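Local atomic coordinates of halohydrin dehalogenase (Rhizobium radiobacter, PDB entry 4IY1), a protein that catalyses the conversion of vicinal halohydrins to epoxides with release of halide, and can open epoxides with nucleophiles such as cyanide. Residues 189-192 / 197-200; 215-220 / 237-242. The protein carries 37 engineered substitutions. One frame throughout, in Å; residues are numbered along the deposited sequence.

How the contacts relate
Followed from the N terminus, the chain runs through a Rossmann-type parallel sheet and leaves strand 170-175 for a long excursion, in which contact 1 comes first. It closes a tight loop of four residues, folding the short helix 189-192 back on the start of helix 196-205. The chain then enters helix 214-225, and contact 2 closes a wider loop by laying this helix against the last strand, 236-239. The two loops neither nest nor cross; they follow in series, with centres about 19 Å apart and nearest atoms about 12 Å apart. Contact 1 thus shapes a two-helix corner at the periphery of the chain, whereas contact 2 seats helix 214-225 on the last strand of the sheet.

Contact 1. Residues 189-192 / 197-200; sequences SEPW and EHVA. Engineered in segment 189-192: Ser189 (natural residue Thr).
His198 lies in an angle formed by Pro191 and Trp192, offering a face to the first and an edge to the second. Its CD2 aims at the six-membered ring of Trp192, nearly equidistant from all six carbons, with CZ2 at 3.6 Å. The result is a T-shaped stack, planes at 74° and centroids 4.6 Å apart. On one imidazole face sits the proline: Pro191 CB is 3.8 Å from the centroid of the His198 ring and only 9° off its normal, a textbook CH-pi contact. Pro191 CG leans further toward the rim, 3.5 Å from His198 NE2. At the root of the imidazole, His198 CB also packs on the indole, 3.6 Å from Trp192 CE3. At the border, Val199 CG2 comes within 3.4 Å of Trp192 O.

The second shell explains the poise. His198 CG lies beside its backbone N (chi1 -70°), which directs the imidazole toward helix 189-192, and a hydrogen bond between His198 ND1 and Ser195 OG in the intervening turn limits its rotation. Trp192 also meets the ring of Tyr187, Trp249 of the second subunit edge-to-face, and Pro250 of that subunit, which packs on His198 too. With an alanine here instead of Trp192, the edge of His198 is likely to be left without its aromatic face, and a gap would probably open toward the neighbouring subunit.

In the short-chain dehydrogenase/reductase family the segment after the sixth strand commonly shapes the substrate pocket, and this corner probably belongs to that region. Engineered Ser189 ties its beginning to Asp179 through OG. The unit as a whole is a helical corner at the periphery of the chain, where the second subunit packs on it, inserted after strand 170-175 and leading through helix 196-205 toward helix 214-225.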
loop_
_atom_site.group_PDB
_atom_site.type_symbol
_atom_site.label_atom_id
_atom_site.label_comp_id
_atom_site.label_asym_id
_atom_site.label_seq_id
_atom_site.Cartn_x
_atom_site.Cartn_y
_atom_site.Cartn_z
ATOM N N SER B 189 -12.575 -9.245 26.609
ATOM C CA SER B 189 -13.755 -10.105 26.491
ATOM C C SER B 189 -15.043 -9.330 26.766
ATOM O O SER B 189 -15.956 -9.304 25.931
ATOM C CB SER B 189 -13.633 -11.297 27.438
ATOM O OG SER B 189 -12.529 -12.120 27.075
ATOM N N GLU B 190 -15.061 -8.597 27.872
ATOM C CA GLU B 190 -16.067 -7.558 28.058
ATOM C C GLU B 190 -15.464 -6.188 27.827
ATOM O O GLU B 190 -14.443 -5.854 28.431
ATOM C CB GLU B 190 -16.645 -7.643 29.463
ATOM C CG GLU B 190 -16.604 -9.055 30.034
ATOM C CD GLU B 190 -17.525 -9.203 31.220
ATOM O OE1 GLU B 190 -17.660 -8.222 31.989
ATOM O OE2 GLU B 190 -18.127 -10.287 31.369
ATOM N N PRO B 191 -16.118 -5.361 26.990
ATOM C CA PRO B 191 -17.493 -5.532 26.523
ATOM C C PRO B 191 -17.633 -6.305 25.203
ATOM O O PRO B 191 -18.739 -6.439 24.679
ATOM C CB PRO B 191 -17.979 -4.086 26.333
ATOM C CG PRO B 191 -16.733 -3.275 26.090
ATOM C CD PRO B 191 -15.536 -4.078 26.550
ATOM N N TRP B 192 -16.523 -6.794 24.660
ATOM C CA TRP B 192 -16.497 -7.238 23.268
ATOM C C TRP B 192 -17.210 -8.513 22.978
ATOM O O TRP B 192 -17.786 -8.660 21.901
ATOM C CB TRP B 192 -15.067 -7.287 22.736
ATOM C CG TRP B 192 -14.569 -5.898 22.532
ATOM C CD1 TRP B 192 -13.791 -5.164 23.411
ATOM C CD2 TRP B 192 -15.084 -4.916 21.561
ATOM N NE1 TRP B 192 -13.733 -3.853 23.023
ATOM C CE2 TRP B 192 -14.440 -3.656 21.884
ATOM C CE3 TRP B 192 -15.878 -4.993 20.421
ATOM C CZ2 TRP B 192 -14.624 -2.516 21.116
ATOM C CZ3 TRP B 192 -16.090 -3.838 19.682
ATOM C CH2 TRP B 192 -15.455 -2.633 20.003
ATOM N N GLU B 197 -24.204 -4.309 21.646
ATOM C CA GLU B 197 -23.795 -3.237 20.760
ATOM C C GLU B 197 -22.391 -3.477 20.165
ATOM O O GLU B 197 -22.131 -3.135 19.012
ATOM C CB GLU B 197 -23.838 -1.899 21.487
ATOM C CG GLU B 197 -23.736 -0.704 20.556
ATOM C CD GLU B 197 -24.428 0.516 21.114
ATOM O OE1 GLU B 197 -24.153 1.632 20.625
ATOM O OE2 GLU B 197 -25.247 0.357 22.045
ATOM N N HIS B 198 -21.493 -4.056 20.957
ATOM C CA HIS B 198 -20.134 -4.281 20.512
ATOM C C HIS B 198 -20.101 -5.461 19.604
ATOM O O HIS B 198 -19.492 -5.413 18.524
ATOM C CB HIS B 198 -19.214 -4.501 21.694
ATOM C CG HIS B 198 -18.990 -3.266 22.504
ATOM N ND1 HIS B 198 -20.007 -2.568 23.049
ATOM C CD2 HIS B 198 -17.826 -2.558 22.796
ATOM C CE1 HIS B 198 -19.522 -1.467 23.650
ATOM N NE2 HIS B 198 -18.187 -1.471 23.514
ATOM N N VAL B 199 -20.838 -6.496 19.993
ATOM C CA VAL B 199 -20.962 -7.701 19.199
ATOM C C VAL B 199 -21.516 -7.392 17.809
ATOM O O VAL B 199 -21.061 -7.961 16.808
ATOM C CB VAL B 199 -21.805 -8.762 19.927
ATOM C CG1 VAL B 199 -22.382 -9.769 18.940
ATOM C CG2 VAL B 199 -20.956 -9.467 20.975
ATOM N N ALA B 200 -22.382 -6.386 17.730
ATOM C CA ALA B 200 -23.000 -6.034 16.465
ATOM C C ALA B 200 -21.999 -5.274 15.595
ATOM O O ALA B 200 -22.015 -5.389 14.373
ATOM C CB ALA B 200 -24.261 -5.209 16.690
#

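Contact 2. Residues 215-220 / 237-242; sequences KELGEL and FWLAGG
Leu239 and Leu220, with Phe237 beside them, carry this apolar seam between helix 214-225 and the last strand. Leu239 points its CD1 at the flank of Leu217, 3.7 Å from Leu217 CG, and the two side chains meet at about a right angle. The same methyl lies 3.8 Å from Leu217 CB, so it rests against the root of that side chain as well as its branch point. One turn further along the helix, Leu220 extends with CG anti to the backbone N (chi1 176°), carrying CD2 toward the strand. There Leu220 CD2 touches the stem of Phe237, 3.9 Å from its CB, and approaches the phenyl ring obliquely. Leu220 CD2 also reaches Leu239, more loosely, 4.3 Å from Leu239 CG, bridging the two inward-facing strand residues.

All four side chains are buried. Glu216, nearby on the helix, is gripped instead by polar partners: OE2 by Arg210 and the backbone N of Thr213, OE1 by Tyr231 N of the third subunit.

The axes of segments 215-220 and 237-239 run almost antiparallel, at 164°, and come within 11.0 Å, as expected for the helix of a beta-alpha-beta crossover. Strand 170-175 pairs in parallel with 236-239 and adds Ile173, which touches both Leu220 and Leu239, while Phe237 packs on its counterpart in the third subunit at the strand that is outermost within this chain.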
loop_
_atom_site.group_PDB
_atom_site.type_symbol
_atom_site.label_atom_id
_atom_site.label_comp_id
_atom_site.label_asym_id
_atom_site.label_seq_id
_atom_site.Cartn_x
_atom_site.Cartn_y
_atom_site.Cartn_z
ATOM N N LYS B 215 -4.889 -17.325 20.182
ATOM C CA LYS B 215 -4.201 -18.476 19.659
ATOM C C LYS B 215 -3.817 -18.231 18.183
ATOM O O LYS B 215 -2.844 -18.792 17.694
ATOM C CB LYS B 215 -5.085 -19.718 19.774
ATOM C CG LYS B 215 -4.561 -20.883 18.964
ATOM C CD LYS B 215 -4.746 -22.194 19.698
ATOM C CE LYS B 215 -3.543 -23.116 19.552
ATOM N NZ LYS B 215 -4.058 -24.498 19.360
ATOM N N GLU B 216 -4.639 -17.479 17.459
ATOM C CA GLU B 216 -4.342 -17.191 16.046
ATOM C C GLU B 216 -3.109 -16.280 15.966
ATOM O O GLU B 216 -2.116 -16.605 15.298
ATOM C CB GLU B 216 -5.557 -16.547 15.356
ATOM C CG GLU B 216 -6.670 -17.554 15.014
ATOM C CD GLU B 216 -7.916 -16.885 14.439
ATOM O OE1 GLU B 216 -8.250 -17.159 13.258
ATOM O OE2 GLU B 216 -8.480 -15.974 15.111
ATOM N N LEU B 217 -3.098 -15.284 16.841
ATOM C CA LEU B 217 -1.996 -14.353 16.942
ATOM C C LEU B 217 -0.704 -15.055 17.378
ATOM O O LEU B 217 0.342 -14.914 16.733
ATOM C CB LEU B 217 -2.360 -13.191 17.873
ATOM C CG LEU B 217 -1.350 -12.030 17.843
ATOM C CD1 LEU B 217 -1.936 -10.702 18.303
ATOM C CD2 LEU B 217 -0.130 -12.421 18.651
ATOM N N GLY B 218 -0.818 -15.951 18.355
ATOM C CA GLY B 218 0.262 -16.888 18.696
ATOM C C GLY B 218 0.740 -17.824 17.611
ATOM O O GLY B 218 1.942 -18.119 17.508
ATOM N N GLU B 219 -0.185 -18.399 16.857
ATOM C CA GLU B 219 0.230 -19.349 15.829
ATOM C C GLU B 219 1.076 -18.605 14.764
ATOM O O GLU B 219 2.042 -19.145 14.223
ATOM C CB GLU B 219 -0.994 -20.026 15.179
ATOM C CG GLU B 219 -1.830 -20.878 16.141
ATOM C CD GLU B 219 -1.374 -22.319 16.189
ATOM O OE1 GLU B 219 -0.266 -22.623 15.717
ATOM O OE2 GLU B 219 -2.156 -23.169 16.623
ATOM N N LEU B 220 0.714 -17.361 14.487
ATOM C CA LEU B 220 1.385 -16.597 13.442
ATOM C C LEU B 220 2.786 -16.231 13.913
ATOM O O LEU B 220 3.762 -16.518 13.245
ATOM C CB LEU B 220 0.608 -15.321 13.109
ATOM C CG LEU B 220 1.305 -14.420 12.080
ATOM C CD1 LEU B 220 1.589 -15.181 10.777
ATOM C CD2 LEU B 220 0.508 -13.177 11.776
ATOM N N PHE B 237 1.836 -8.003 8.563
ATOM C CA PHE B 237 0.698 -8.915 8.456
ATOM C C PHE B 237 -0.513 -8.242 9.064
ATOM O O PHE B 237 -0.434 -7.738 10.164
ATOM C CB PHE B 237 0.976 -10.195 9.239
ATOM C CG PHE B 237 2.166 -10.949 8.747
ATOM C CD1 PHE B 237 2.020 -11.959 7.820
ATOM C CD2 PHE B 237 3.442 -10.590 9.153
ATOM C CE1 PHE B 237 3.111 -12.681 7.393
ATOM C CE2 PHE B 237 4.538 -11.274 8.692
ATOM C CZ PHE B 237 4.381 -12.307 7.796
ATOM N N TRP B 238 -1.563 -8.089 8.264
ATOM C CA TRP B 238 -2.791 -7.413 8.704
ATOM C C TRP B 238 -3.749 -8.443 9.251
ATOM O O TRP B 238 -4.419 -9.160 8.472
ATOM C CB TRP B 238 -3.410 -6.632 7.547
ATOM C CG TRP B 238 -2.470 -5.603 6.931
ATOM C CD1 TRP B 238 -1.527 -5.796 5.896
ATOM C CD2 TRP B 238 -2.282 -4.205 7.364
ATOM N NE1 TRP B 238 -0.830 -4.619 5.629
ATOM C CE2 TRP B 238 -1.244 -3.624 6.468
ATOM C CE3 TRP B 238 -2.906 -3.380 8.296
ATOM C CZ2 TRP B 238 -0.840 -2.301 6.577
ATOM C CZ3 TRP B 238 -2.459 -2.053 8.416
ATOM C CH2 TRP B 238 -1.462 -1.526 7.570
ATOM N N LEU B 239 -3.586 -8.711 10.551
ATOM C CA LEU B 239 -4.353 -9.721 11.315
ATOM C C LEU B 239 -5.640 -9.091 11.819
ATOM O O LEU B 239 -5.734 -8.700 12.988
ATOM C CB LEU B 239 -3.550 -10.125 12.562
ATOM C CG LEU B 239 -3.257 -11.570 12.973
ATOM C CD1 LEU B 239 -2.905 -11.682 14.451
ATOM C CD2 LEU B 239 -4.284 -12.601 12.554
ATOM N N ALA B 240 -6.599 -8.890 10.932
ATOM C CA ALA B 240 -7.775 -8.102 11.290
ATOM C C ALA B 240 -9.083 -8.731 10.749
ATOM O O ALA B 240 -10.079 -8.029 10.575
ATOM C CB ALA B 240 -7.619 -6.654 10.785
ATOM N N GLY B 241 -9.045 -10.026 10.425
ATOM C CA GLY B 241 -10.242 -10.763 9.960
ATOM C C GLY B 241 -11.005 -10.102 8.819
ATOM O O GLY B 241 -12.222 -10.285 8.697
ATOM N N GLY B 242 -10.309 -9.302 8.005
ATOM C CA GLY B 242 -10.898 -8.660 6.820
ATOM C C GLY B 242 -11.473 -7.289 7.110
ATOM O O GLY B 242 -12.093 -6.663 6.245
#